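PDB 1X7F: outer surface protein from Bacillus cereus ATCC 14579, which probably acts as a 6-phospho-N-acetylmuramidase, a glycosidase that would release N-acetylmuramic acid 6-phosphate during bacterial cell-wall recycling. Local coordinates for residues A49-F55 with E256-L262; I198-I204 with I244-G250; F203-H207 with L229-A235; M269-K273 with L371-V375. One frame throughout, in Å; residues are numbered along the deposited sequence.

Contacts 1 to 3 belong to the N-terminal part of the chain, whose eight parallel strands and intervening helices fit a (beta/alpha)8 barrel; contact 4 belongs to the C-terminal part, built round a mixed sheet. Contact 2 pairs the last two barrel strands, 201-204 and 246-249. Contact 3 sets helix 231-240, which connects those strands, against the first of them, its centre about 12 Å from that of contact 2. Contact 1 joins helix 256-264 to the end of helix 40-51; its segments enclose contacts 2 and 3 in sequence, so the barrel's end meets its start. Leu262, Ile249 and Ile204 bind all three into one core. Contact 4 comes last, its centre about 22 Å from that of contact 1.

Contact 1: A49-F55 with E256-L262; sequences AAARHGF and EEELEKL
The ring of His53 meets helix 256-264 where helix 40-51 has just ended, so the contact joins the first and last helices on the outside of a (beta/alpha)8 barrel. His53 NE2 donates to Glu256 OE1 at 2.7 Å in a nearly straight bond (165°). The oxygen lies in the imidazole plane, but the N-H reaches it from above the carboxylate plane, 54° out. The other oxygen, Glu256 OE2, forms a long salt bridge of 3.5 Å with Arg52 NH1. Glu256 sets CG anti to the backbone N and bends at chi2 (69°), which brings the carboxylate back to the loop.

One face of the imidazole rests on the backbone of the helix: Glu260 CA stands 3.7 Å from the ring centroid in a CH-pi contact. A water bridges His53 ND1 and Glu260 O, giving the second ring nitrogen a link to the same helix.

Deeper in, Leu259 is the apolar core. Its CD1 packs on Ala49 CB at 3.9 Å, while CD2 sits over a face of the Phe55 ring, 4.1 Å from the centroid. Ile31 of strand 28-33 and Ile249 of strand 246-249 close round Leu259 and Phe55 from the barrel. At the edge of the same phenyl ring, near its plane, Leu262 CD1 lies 3.7 Å from Phe55 CZ.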
loop_
_atom_site.group_PDB
_atom_site.type_symbol
_atom_site.label_atom_id
_atom_site.label_comp_id
_atom_site.label_asym_id
_atom_site.label_seq_id
_atom_site.Cartn_x
_atom_site.Cartn_y
_atom_site.Cartn_z
ATOM N N ALA A 49 18.202 8.596 -1.626
ATOM C CA ALA A 49 17.900 7.267 -2.157
ATOM C C ALA A 49 16.409 7.065 -2.409
ATOM O O ALA A 49 16.025 6.627 -3.483
ATOM C CB ALA A 49 18.424 6.161 -1.200
ATOM N N ALA A 50 15.575 7.380 -1.420
ATOM C CA ALA A 50 14.121 7.231 -1.553
ATOM C C ALA A 50 13.523 8.156 -2.626
ATOM O O ALA A 50 12.555 7.791 -3.299
ATOM C CB ALA A 50 13.435 7.443 -0.208
ATOM N N ALA A 51 14.123 9.336 -2.782
ATOM C CA ALA A 51 13.706 10.343 -3.763
ATOM C C ALA A 51 13.879 9.890 -5.199
ATOM O O ALA A 51 13.078 10.263 -6.054
ATOM C CB ALA A 51 14.460 11.669 -3.548
ATOM N N ARG A 52 14.924 9.113 -5.476
ATOM C CA ARG A 52 15.133 8.614 -6.836
ATOM C C ARG A 52 14.322 7.337 -7.119
ATOM O O ARG A 52 14.559 6.636 -8.106
ATOM C CB ARG A 52 16.634 8.508 -7.195
ATOM C CG ARG A 52 17.332 7.197 -6.850
ATOM C CD ARG A 52 18.835 7.211 -7.109
ATOM N NE ARG A 52 19.539 7.974 -6.085
ATOM C CZ ARG A 52 20.205 7.452 -5.050
ATOM N NH1 ARG A 52 20.285 6.138 -4.879
ATOM N NH2 ARG A 52 20.809 8.260 -4.184
ATOM N N HIS A 53 13.353 7.059 -6.244
ATOM C CA HIS A 53 12.320 6.032 -6.488
ATOM C C HIS A 53 10.891 6.534 -6.223
ATOM O O HIS A 53 10.002 5.737 -5.925
ATOM C CB HIS A 53 12.602 4.740 -5.684
ATOM C CG HIS A 53 13.910 4.095 -6.024
ATOM N ND1 HIS A 53 14.166 3.538 -7.261
ATOM C CD2 HIS A 53 15.047 3.950 -5.303
ATOM C CE1 HIS A 53 15.402 3.072 -7.284
ATOM N NE2 HIS A 53 15.956 3.303 -6.107
ATOM N N GLY A 54 10.685 7.847 -6.304
ATOM C CA GLY A 54 9.353 8.462 -6.192
ATOM C C GLY A 54 8.712 8.564 -4.814
ATOM O O GLY A 54 7.489 8.738 -4.696
ATOM N N PHE A 55 9.516 8.449 -3.761
ATOM C CA PHE A 55 9.013 8.711 -2.415
ATOM C C PHE A 55 8.918 10.235 -2.246
ATOM O O PHE A 55 9.803 10.967 -2.681
ATOM C CB PHE A 55 9.916 8.085 -1.351
ATOM C CG PHE A 55 9.819 6.576 -1.260
ATOM C CD1 PHE A 55 10.213 5.758 -2.323
ATOM C CD2 PHE A 55 9.368 5.975 -0.101
ATOM C CE1 PHE A 55 10.141 4.361 -2.231
ATOM C CE2 PHE A 55 9.278 4.572 0.004
ATOM C CZ PHE A 55 9.675 3.767 -1.063
ATOM N N GLU A 256 18.165 -0.307 -0.981
ATOM C CA GLU A 256 18.020 0.202 -2.335
ATOM C C GLU A 256 17.024 -0.651 -3.149
ATOM O O GLU A 256 16.134 -0.108 -3.818
ATOM C CB GLU A 256 19.392 0.288 -3.015
ATOM C CG GLU A 256 19.366 0.724 -4.478
ATOM C CD GLU A 256 18.975 2.184 -4.700
ATOM O OE1 GLU A 256 18.568 2.509 -5.837
ATOM O OE2 GLU A 256 19.087 3.012 -3.769
ATOM N N GLU A 257 17.185 -1.976 -3.082
ATOM C CA GLU A 257 16.313 -2.924 -3.781
ATOM C C GLU A 257 14.841 -2.777 -3.358
ATOM O O GLU A 257 13.948 -2.784 -4.207
ATOM C CB GLU A 257 16.813 -4.364 -3.570
ATOM C CG GLU A 257 15.986 -5.449 -4.257
ATOM C CD GLU A 257 16.384 -6.867 -3.857
ATOM O OE1 GLU A 257 17.588 -7.196 -3.869
ATOM O OE2 GLU A 257 15.485 -7.670 -3.545
ATOM N N GLU A 258 14.599 -2.641 -2.051
ATOM C CA GLU A 258 13.229 -2.455 -1.526
ATOM C C GLU A 258 12.596 -1.138 -1.977
ATOM O O GLU A 258 11.434 -1.117 -2.382
ATOM C CB GLU A 258 13.190 -2.559 0.000
ATOM C CG GLU A 258 13.366 -3.972 0.539
ATOM C CD GLU A 258 13.377 -4.003 2.057
ATOM O OE1 GLU A 258 13.955 -3.074 2.672
ATOM O OE2 GLU A 258 12.800 -4.956 2.642
ATOM N N LEU A 259 13.365 -0.049 -1.910
ATOM C CA LEU A 259 12.915 1.249 -2.427
ATOM C C LEU A 259 12.568 1.159 -3.912
ATOM O O LEU A 259 11.569 1.718 -4.347
ATOM C CB LEU A 259 13.955 2.369 -2.176
ATOM C CG LEU A 259 14.311 2.718 -0.709
ATOM C CD1 LEU A 259 15.575 3.599 -0.642
ATOM C CD2 LEU A 259 13.149 3.347 0.108
ATOM N N GLU A 260 13.385 0.438 -4.675
ATOM C CA GLU A 260 13.195 0.311 -6.113
ATOM C C GLU A 260 11.928 -0.472 -6.440
ATOM O O GLU A 260 11.131 -0.041 -7.263
ATOM C CB GLU A 260 14.418 -0.326 -6.773
ATOM C CG GLU A 260 14.347 -0.351 -8.300
ATOM C CD GLU A 260 15.415 -1.232 -8.927
ATOM O OE1 GLU A 260 15.846 -0.946 -10.068
ATOM O OE2 GLU A 260 15.830 -2.220 -8.274
ATOM N N LYS A 261 11.759 -1.619 -5.785
ATOM C CA LYS A 261 10.560 -2.442 -5.891
ATOM C C LYS A 261 9.286 -1.648 -5.648
ATOM O O LYS A 261 8.298 -1.814 -6.362
ATOM C CB LYS A 261 10.617 -3.605 -4.885
ATOM C CG LYS A 261 11.362 -4.816 -5.405
ATOM C CD LYS A 261 11.422 -5.919 -4.348
ATOM C CE LYS A 261 12.397 -7.017 -4.792
ATOM N NZ LYS A 261 12.386 -8.192 -3.857
ATOM N N LEU A 262 9.309 -0.823 -4.605
ATOM C CA LEU A 262 8.157 -0.004 -4.250
ATOM C C LEU A 262 7.902 1.097 -5.276
ATOM O O LEU A 262 6.742 1.345 -5.647
ATOM C CB LEU A 262 8.324 0.580 -2.854
ATOM C CG LEU A 262 8.180 -0.420 -1.705
ATOM C CD1 LEU A 262 8.666 0.222 -0.433
ATOM C CD2 LEU A 262 6.737 -0.911 -1.549
HETATM O O HOH W 1 11.552 2.857 -8.599
#

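Contact 2: I198-I204 with I244-G250; sequences IRSAAFI and IDDVIIG
Ser200 O is gripped by two N-H groups of the partner segment: Asp246 N at 3.0 Å, in the carbonyl plane, and Asp245 N at 3.2 Å, which comes from above that plane. Asp245 answers with its side chain, its CG anti to the carbonyl carbon (chi1 -51°), which lets OD2 accept from Ser200 N at 2.9 Å. In the conformer described, Ser200 OG bonds to Leu243 O.

Beyond this knot runs a regular parallel ladder. Ala202 N bonds to Asp246 O, Ile248 N to Ala202 O, Ile204 N to Ile248 O, and Gly250 N to Ile204 O at 2.8 Å. On one face of the sheet Phe203 CE2 lies against Ile248 CG2 at 3.6 Å; on the other, Ile204 CD1 packs on Val247 CG1 at 3.6 Å, under helix 231-240.

Asp246 OD2 lies at the edge of the Arg199 guanidinium, close to its plane, and NE donates to it at 3.3 Å. Arg57 forms a salt bridge with the same oxygen. Arg199 appears to pair with Glu89 as well, though the position of its NH2 is less certain. At this end of a buried parallel barrel sheet, two arginines at one carboxylate oxygen would favour an ionised Asp246.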
loop_
_atom_site.group_PDB
_atom_site.type_symbol
_atom_site.label_atom_id
_atom_site.label_comp_id
_atom_site.label_asym_id
_atom_site.label_seq_id
_atom_site.Cartn_x
_atom_site.Cartn_y
_atom_site.Cartn_z
ATOM N N ILE A 198 -10.841 12.461 3.961
ATOM C CA ILE A 198 -9.550 12.827 4.548
ATOM C C ILE A 198 -8.450 11.836 4.155
ATOM O O ILE A 198 -8.629 10.625 4.219
ATOM C CB ILE A 198 -9.684 13.033 6.091
ATOM C CG1 ILE A 198 -10.440 14.341 6.355
ATOM C CG2 ILE A 198 -8.312 13.055 6.799
ATOM C CD1 ILE A 198 -11.254 14.340 7.604
ATOM N N ARG A 199 -7.330 12.390 3.706
ATOM C CA ARG A 199 -6.142 11.660 3.284
ATOM C C ARG A 199 -5.709 10.643 4.333
ATOM O O ARG A 199 -5.535 10.994 5.501
ATOM C CB ARG A 199 -5.039 12.685 3.117
ATOM C CG ARG A 199 -4.049 12.435 2.033
ATOM C CD ARG A 199 -3.165 13.648 1.812
ATOM N NE ARG A 199 -1.768 13.247 1.799
ATOM C CZ ARG A 199 -0.751 14.021 2.141
ATOM N NH1 ARG A 199 -0.947 15.280 2.543
ATOM N NH2 ARG A 199 0.475 13.524 2.080
ATOM N N SER A 200 -5.537 9.393 3.919
ATOM C CA SER A 200 -5.136 8.334 4.840
ATOM C C SER A 200 -3.775 7.769 4.479
ATOM O O SER A 200 -3.323 7.880 3.339
ATOM C CB SER A 200 -6.172 7.212 4.871
ATOM O OG SER A 200 -6.341 6.660 3.583
ATOM N N ALA A 201 -3.131 7.166 5.471
ATOM C CA ALA A 201 -1.853 6.507 5.290
ATOM C C ALA A 201 -1.734 5.343 6.288
ATOM O O ALA A 201 -2.348 5.357 7.356
ATOM C CB ALA A 201 -0.696 7.525 5.476
ATOM N N ALA A 202 -0.949 4.337 5.916
ATOM C CA ALA A 202 -0.601 3.237 6.813
ATOM C C ALA A 202 0.864 2.865 6.588
ATOM O O ALA A 202 1.493 3.297 5.596
ATOM C CB ALA A 202 -1.516 2.008 6.571
ATOM N N PHE A 203 1.372 2.027 7.485
ATOM C CA PHE A 203 2.779 1.634 7.512
ATOM C C PHE A 203 3.013 0.210 7.031
ATOM O O PHE A 203 2.245 -0.711 7.345
ATOM C CB PHE A 203 3.316 1.735 8.935
ATOM C CG PHE A 203 3.570 3.147 9.405
ATOM C CD1 PHE A 203 2.689 3.771 10.295
ATOM C CD2 PHE A 203 4.707 3.839 8.991
ATOM C CE1 PHE A 203 2.954 5.056 10.770
ATOM C CE2 PHE A 203 4.969 5.117 9.452
ATOM C CZ PHE A 203 4.086 5.727 10.337
ATOM N N ILE A 204 4.090 0.041 6.274
ATOM C CA ILE A 204 4.586 -1.275 5.903
ATOM C C ILE A 204 5.996 -1.452 6.459
ATOM O O ILE A 204 6.658 -0.485 6.851
ATOM C CB ILE A 204 4.575 -1.463 4.364
ATOM C CG1 ILE A 204 5.576 -0.518 3.670
ATOM C CG2 ILE A 204 3.149 -1.351 3.823
ATOM C CD1 ILE A 204 5.676 -0.727 2.164
ATOM N N ILE A 244 -6.567 3.516 1.391
ATOM C CA ILE A 244 -5.285 4.048 1.829
ATOM C C ILE A 244 -4.681 4.793 0.664
ATOM O O ILE A 244 -4.605 4.258 -0.440
ATOM C CB ILE A 244 -4.331 2.909 2.352
ATOM C CG1 ILE A 244 -4.922 2.190 3.582
ATOM C CG2 ILE A 244 -2.921 3.448 2.684
ATOM C CD1 ILE A 244 -5.080 3.092 4.870
ATOM N N ASP A 245 -4.285 6.039 0.911
ATOM C CA ASP A 245 -3.630 6.864 -0.097
ATOM C C ASP A 245 -2.114 6.729 -0.057
ATOM O O ASP A 245 -1.489 6.493 -1.086
ATOM C CB ASP A 245 -4.034 8.335 0.073
ATOM C CG ASP A 245 -5.532 8.508 0.157
ATOM O OD1 ASP A 245 -6.249 7.966 -0.713
ATOM O OD2 ASP A 245 -6.091 9.152 1.061
ATOM N N ASP A 246 -1.529 6.879 1.131
ATOM C CA ASP A 246 -0.073 6.916 1.271
ATOM C C ASP A 246 0.480 5.667 1.955
ATOM O O ASP A 246 -0.063 5.202 2.958
ATOM C CB ASP A 246 0.365 8.198 2.014
ATOM C CG ASP A 246 -0.002 9.471 1.259
ATOM O OD1 ASP A 246 -0.517 9.372 0.119
ATOM O OD2 ASP A 246 0.194 10.623 1.705
ATOM N N VAL A 247 1.563 5.129 1.403
ATOM C CA VAL A 247 2.189 3.937 1.965
ATOM C C VAL A 247 3.572 4.326 2.502
ATOM O O VAL A 247 4.421 4.808 1.757
ATOM C CB VAL A 247 2.235 2.768 0.925
ATOM C CG1 VAL A 247 3.078 1.604 1.427
ATOM C CG2 VAL A 247 0.822 2.291 0.595
ATOM N N ILE A 248 3.777 4.145 3.809
ATOM C CA ILE A 248 5.013 4.582 4.465
ATOM C C ILE A 248 5.754 3.383 5.042
ATOM O O ILE A 248 5.165 2.587 5.762
ATOM C CB ILE A 248 4.716 5.639 5.600
ATOM C CG1 ILE A 248 3.820 6.775 5.078
ATOM C CG2 ILE A 248 6.013 6.210 6.162
ATOM C CD1 ILE A 248 3.194 7.656 6.178
ATOM N N ILE A 249 7.045 3.254 4.730
ATOM C CA ILE A 249 7.902 2.273 5.415
ATOM C C ILE A 249 8.171 2.748 6.847
ATOM O O ILE A 249 8.725 3.831 7.047
ATOM C CB ILE A 249 9.239 2.073 4.652
ATOM C CG1 ILE A 249 8.969 1.860 3.154
ATOM C CG2 ILE A 249 10.061 0.936 5.300
ATOM C CD1 ILE A 249 10.199 1.804 2.299
ATOM N N GLY A 250 7.786 1.924 7.826
ATOM C CA GLY A 250 7.825 2.281 9.238
ATOM C C GLY A 250 9.186 2.170 9.891
ATOM O O GLY A 250 9.490 2.928 10.805
HETATM O O HOH W 2 -1.958 11.569 -0.968
#

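Contact 3: F203-H207 with L229-A235; sequences FITSH and LPIEVQA
Ile204 and Gln234 bring their CA atoms to 6.2 Å, and Ser206 and Ile231 to 5.9 Å, as the chain leaving strand 201-204 passes the first turn of helix 231-240. Pro230 occupies the N-cap position of that helix, and Gln234 N bonds back to Pro230 O.

Ile204 sends its side chain against the helix. Its CD1 packs on Ile231 CG1 at 3.8 Å and lies 4.2 Å from Ala235 CB, while CG2 rests 3.5 Å from Gln234 CB; the two isoleucines cross at about a right angle. Ile231 runs extended, CG1 anti to the backbone N (chi1 -160°), and thereby follows the departing chain: its CG1 lies 3.5 Å from Thr205 O and its CD1 3.8 Å from Ser206 CA.

Farther out, His207 NE2 donates to Leu229 O, modelled at 2.5 Å; this is shorter than such a bond normally is, so the exact distance is doubtful. The oxygen lies near the imidazole plane. Glu258 of helix 256-264 fixes the chain just before this ring, accepting from His207 N and probably hydrogen-bonding to Ser206 OG, and Thr205 OG1 is held by Leu220 N and Asn251.

The arrangement is that of a beta-alpha-beta crossover in a (beta/alpha)8 barrel: strand 201-204, a long loop, helix 231-240 laid back on that strand, then the neighbouring strand 246-249.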
loop_
_atom_site.group_PDB
_atom_site.type_symbol
_atom_site.label_atom_id
_atom_site.label_comp_id
_atom_site.label_asym_id
_atom_site.label_seq_id
_atom_site.Cartn_x
_atom_site.Cartn_y
_atom_site.Cartn_z
ATOM N N PHE A 203 1.372 2.027 7.485
ATOM C CA PHE A 203 2.779 1.634 7.512
ATOM C C PHE A 203 3.013 0.210 7.031
ATOM O O PHE A 203 2.245 -0.711 7.345
ATOM C CB PHE A 203 3.316 1.735 8.935
ATOM C CG PHE A 203 3.570 3.147 9.405
ATOM C CD1 PHE A 203 2.689 3.771 10.295
ATOM C CD2 PHE A 203 4.707 3.839 8.991
ATOM C CE1 PHE A 203 2.954 5.056 10.770
ATOM C CE2 PHE A 203 4.969 5.117 9.452
ATOM C CZ PHE A 203 4.086 5.727 10.337
ATOM N N ILE A 204 4.090 0.041 6.274
ATOM C CA ILE A 204 4.586 -1.275 5.903
ATOM C C ILE A 204 5.996 -1.452 6.459
ATOM O O ILE A 204 6.658 -0.485 6.851
ATOM C CB ILE A 204 4.575 -1.463 4.364
ATOM C CG1 ILE A 204 5.576 -0.518 3.670
ATOM C CG2 ILE A 204 3.149 -1.351 3.823
ATOM C CD1 ILE A 204 5.676 -0.727 2.164
ATOM N N THR A 205 6.458 -2.693 6.497
ATOM C CA THR A 205 7.740 -2.988 7.105
ATOM C C THR A 205 8.763 -3.542 6.118
ATOM O O THR A 205 8.461 -4.406 5.281
ATOM C CB THR A 205 7.550 -3.919 8.315
ATOM O OG1 THR A 205 8.785 -4.044 9.034
ATOM C CG2 THR A 205 7.209 -5.346 7.883
ATOM N N SER A 206 9.971 -3.008 6.222
ATOM C CA SER A 206 11.127 -3.509 5.506
ATOM C C SER A 206 11.707 -4.733 6.217
ATOM O O SER A 206 11.631 -4.858 7.451
ATOM C CB SER A 206 12.168 -2.399 5.394
ATOM O OG SER A 206 13.444 -2.906 5.059
ATOM N N HIS A 207 12.285 -5.638 5.431
ATOM C CA HIS A 207 12.921 -6.839 5.971
ATOM C C HIS A 207 14.445 -6.697 6.055
ATOM O O HIS A 207 15.143 -7.625 6.466
ATOM C CB HIS A 207 12.467 -8.077 5.180
ATOM C CG HIS A 207 10.981 -8.252 5.192
ATOM N ND1 HIS A 207 10.263 -8.448 6.357
ATOM C CD2 HIS A 207 10.066 -8.178 4.196
ATOM C CE1 HIS A 207 8.978 -8.537 6.071
ATOM N NE2 HIS A 207 8.832 -8.365 4.768
ATOM N N LEU A 229 5.296 -10.428 5.076
ATOM C CA LEU A 229 5.007 -10.423 3.638
ATOM C C LEU A 229 6.064 -9.581 2.935
ATOM O O LEU A 229 6.598 -8.658 3.578
ATOM C CB LEU A 229 3.642 -9.793 3.358
ATOM C CG LEU A 229 2.329 -10.564 3.454
ATOM C CD1 LEU A 229 1.221 -9.647 2.950
ATOM C CD2 LEU A 229 2.384 -11.829 2.618
ATOM N N PRO A 230 6.376 -9.880 1.652
ATOM C CA PRO A 230 7.273 -9.035 0.874
ATOM C C PRO A 230 6.807 -7.589 0.868
ATOM O O PRO A 230 5.600 -7.324 0.839
ATOM C CB PRO A 230 7.213 -9.648 -0.533
ATOM C CG PRO A 230 6.939 -11.097 -0.290
ATOM C CD PRO A 230 5.964 -11.068 0.874
ATOM N N ILE A 231 7.773 -6.671 0.900
ATOM C CA ILE A 231 7.496 -5.264 1.155
ATOM C C ILE A 231 6.542 -4.709 0.084
ATOM O O ILE A 231 5.601 -3.993 0.409
ATOM C CB ILE A 231 8.829 -4.447 1.306
ATOM C CG1 ILE A 231 8.575 -3.118 2.041
ATOM C CG2 ILE A 231 9.568 -4.239 -0.068
ATOM C CD1 ILE A 231 9.814 -2.235 2.165
ATOM N N GLU A 232 6.747 -5.116 -1.167
ATOM C CA GLU A 232 5.946 -4.625 -2.285
ATOM C C GLU A 232 4.535 -5.209 -2.277
ATOM O O GLU A 232 3.600 -4.585 -2.786
ATOM C CB GLU A 232 6.661 -4.866 -3.639
ATOM C CG GLU A 232 6.604 -6.298 -4.164
ATOM C CD GLU A 232 7.673 -7.218 -3.590
ATOM O OE1 GLU A 232 7.783 -8.347 -4.103
ATOM O OE2 GLU A 232 8.412 -6.843 -2.643
ATOM N N VAL A 233 4.383 -6.392 -1.685
ATOM C CA VAL A 233 3.069 -7.033 -1.533
ATOM C C VAL A 233 2.214 -6.298 -0.486
ATOM O O VAL A 233 1.042 -6.025 -0.714
ATOM C CB VAL A 233 3.218 -8.557 -1.235
ATOM C CG1 VAL A 233 1.867 -9.219 -1.016
ATOM C CG2 VAL A 233 3.963 -9.230 -2.413
ATOM N N GLN A 234 2.823 -5.951 0.639
ATOM C CA GLN A 234 2.206 -5.055 1.611
ATOM C C GLN A 234 1.651 -3.762 0.999
ATOM O O GLN A 234 0.522 -3.388 1.281
ATOM C CB GLN A 234 3.213 -4.698 2.709
ATOM C CG GLN A 234 3.832 -5.868 3.443
ATOM C CD GLN A 234 4.906 -5.403 4.422
ATOM O OE1 GLN A 234 6.058 -5.847 4.368
ATOM N NE2 GLN A 234 4.530 -4.517 5.313
ATOM N N ALA A 235 2.445 -3.092 0.158
ATOM C CA ALA A 235 2.027 -1.854 -0.504
ATOM C C ALA A 235 0.887 -2.082 -1.490
ATOM O O ALA A 235 -0.088 -1.323 -1.512
ATOM C CB ALA A 235 3.206 -1.190 -1.198
#

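Contact 4: M269-K273 with L371-V375; sequences MLQLK and LLDYV
Leu272 leaves strand 270-276 toward the 3-10 segment that runs through 371-374. From CB the chain continues with CG anti to the carbonyl carbon (chi1 -60°), and there it forks. The CD1 branch meets Leu372 CD2 at 3.8 Å, and more loosely Val375 CG2. The CD2 branch lies 3.9 Å from Leu371 CB, the two leucines sliding past each other in opposite directions.

Two residues back on the same side of the strand, Leu270 takes a different rotamer, CG anti to its backbone N (chi1 -172°). Its CD2 packs against Val375 CG2 at 3.6 Å and lies 3.9 Å from Leu371 O, while CD1 faces Leu371 CD1. No hydrogen bond crosses between the segments; Leu371 O is instead used inside the turn, accepting from Tyr374 N at 3.0 Å.

Phe381 of strand 380-384 and Ile347 of strand 345-348 extend the apolar patch. Leu371 also touches Lys236 and His237 of barrel helix 231-240, and Tyr374 OH bonds to His237 and Tyr183. In the C-terminal part of the chain this is apolar packing of a 3-10 segment, in the connection between strands 358-364 and 380-384, against one face of the mixed sheet, and the same connection also reaches the barrel.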
loop_
_atom_site.group_PDB
_atom_site.type_symbol
_atom_site.label_atom_id
_atom_site.label_comp_id
_atom_site.label_asym_id
_atom_site.label_seq_id
_atom_site.Cartn_x
_atom_site.Cartn_y
_atom_site.Cartn_z
ATOM N N MET A 269 -3.337 0.812 -10.080
ATOM C CA MET A 269 -3.868 -0.464 -10.569
ATOM C C MET A 269 -3.197 -1.725 -10.041
ATOM O O MET A 269 -1.986 -1.790 -9.905
ATOM C CB MET A 269 -3.920 -0.508 -12.079
ATOM C CG MET A 269 -4.898 -1.559 -12.564
ATOM S SD MET A 269 -4.601 -1.828 -14.265
ATOM C CE MET A 269 -2.806 -1.878 -14.254
ATOM N N LEU A 270 -4.015 -2.734 -9.778
ATOM C CA LEU A 270 -3.551 -4.024 -9.300
ATOM C C LEU A 270 -2.703 -4.764 -10.334
ATOM O O LEU A 270 -3.117 -4.919 -11.486
ATOM C CB LEU A 270 -4.740 -4.880 -8.900
ATOM C CG LEU A 270 -4.454 -6.213 -8.195
ATOM C CD1 LEU A 270 -3.691 -6.010 -6.876
ATOM C CD2 LEU A 270 -5.780 -6.890 -7.946
ATOM N N GLN A 271 -1.514 -5.200 -9.911
ATOM C CA GLN A 271 -0.586 -5.949 -10.756
ATOM C C GLN A 271 -0.272 -7.262 -10.050
ATOM O O GLN A 271 0.256 -7.265 -8.938
ATOM C CB GLN A 271 0.715 -5.181 -11.004
ATOM C CG GLN A 271 0.567 -3.771 -11.559
ATOM C CD GLN A 271 1.895 -3.037 -11.622
ATOM O OE1 GLN A 271 2.474 -2.684 -10.578
ATOM N NE2 GLN A 271 2.381 -2.790 -12.844
ATOM N N LEU A 272 -0.609 -8.371 -10.693
ATOM C CA LEU A 272 -0.455 -9.690 -10.091
ATOM C C LEU A 272 0.761 -10.347 -10.702
ATOM O O LEU A 272 0.817 -10.534 -11.927
ATOM C CB LEU A 272 -1.701 -10.546 -10.343
ATOM C CG LEU A 272 -3.019 -9.971 -9.786
ATOM C CD1 LEU A 272 -4.220 -10.757 -10.336
ATOM C CD2 LEU A 272 -3.034 -9.949 -8.228
ATOM N N LYS A 273 1.740 -10.674 -9.856
ATOM C CA LYS A 273 2.928 -11.396 -10.311
ATOM C C LYS A 273 2.562 -12.822 -10.767
ATOM O O LYS A 273 1.990 -13.614 -9.999
ATOM C CB LYS A 273 4.001 -11.410 -9.225
ATOM C CG LYS A 273 5.268 -12.119 -9.645
ATOM C CD LYS A 273 6.488 -11.566 -8.955
ATOM C CE LYS A 273 7.745 -12.232 -9.501
ATOM N NZ LYS A 273 8.945 -11.962 -8.662
ATOM N N LEU A 371 -4.576 -11.374 -2.944
ATOM C CA LEU A 371 -4.844 -10.182 -3.738
ATOM C C LEU A 371 -5.966 -10.382 -4.762
ATOM O O LEU A 371 -6.629 -9.423 -5.138
ATOM C CB LEU A 371 -3.569 -9.671 -4.410
ATOM C CG LEU A 371 -2.564 -8.916 -3.537
ATOM C CD1 LEU A 371 -1.359 -8.498 -4.371
ATOM C CD2 LEU A 371 -3.181 -7.697 -2.804
ATOM N N LEU A 372 -6.195 -11.632 -5.161
ATOM C CA LEU A 372 -7.327 -12.014 -6.013
ATOM C C LEU A 372 -8.712 -11.564 -5.511
ATOM O O LEU A 372 -9.623 -11.339 -6.322
ATOM C CB LEU A 372 -7.329 -13.527 -6.245
ATOM C CG LEU A 372 -6.088 -14.055 -6.963
ATOM C CD1 LEU A 372 -6.073 -15.596 -6.992
ATOM C CD2 LEU A 372 -6.011 -13.448 -8.372
ATOM N N ASP A 373 -8.857 -11.420 -4.194
ATOM C CA ASP A 373 -10.095 -10.960 -3.588
ATOM C C ASP A 373 -10.409 -9.492 -3.908
ATOM O O ASP A 373 -11.545 -9.051 -3.748
ATOM C CB ASP A 373 -10.035 -11.144 -2.064
ATOM C CG ASP A 373 -9.939 -12.616 -1.637
ATOM O OD1 ASP A 373 -10.140 -13.536 -2.469
ATOM O OD2 ASP A 373 -9.661 -12.937 -0.462
ATOM N N TYR A 374 -9.400 -8.738 -4.341
ATOM C CA TYR A 374 -9.593 -7.347 -4.749
ATOM C C TYR A 374 -9.960 -7.185 -6.232
ATOM O O TYR A 374 -10.264 -6.074 -6.680
ATOM C CB TYR A 374 -8.381 -6.485 -4.331
ATOM C CG TYR A 374 -8.210 -6.544 -2.839
ATOM C CD1 TYR A 374 -7.396 -7.517 -2.257
ATOM C CD2 TYR A 374 -8.938 -5.701 -2.004
ATOM C CE1 TYR A 374 -7.278 -7.620 -0.881
ATOM C CE2 TYR A 374 -8.822 -5.796 -0.620
ATOM C CZ TYR A 374 -7.990 -6.764 -0.075
ATOM O OH TYR A 374 -7.858 -6.884 1.275
ATOM N N VAL A 375 -9.943 -8.290 -6.982
ATOM C CA VAL A 375 -10.481 -8.292 -8.338
ATOM C C VAL A 375 -11.980 -8.561 -8.253
ATOM O O VAL A 375 -12.425 -9.702 -8.326
ATOM C CB VAL A 375 -9.788 -9.322 -9.290
ATOM C CG1 VAL A 375 -10.288 -9.128 -10.724
ATOM C CG2 VAL A 375 -8.272 -9.186 -9.249
#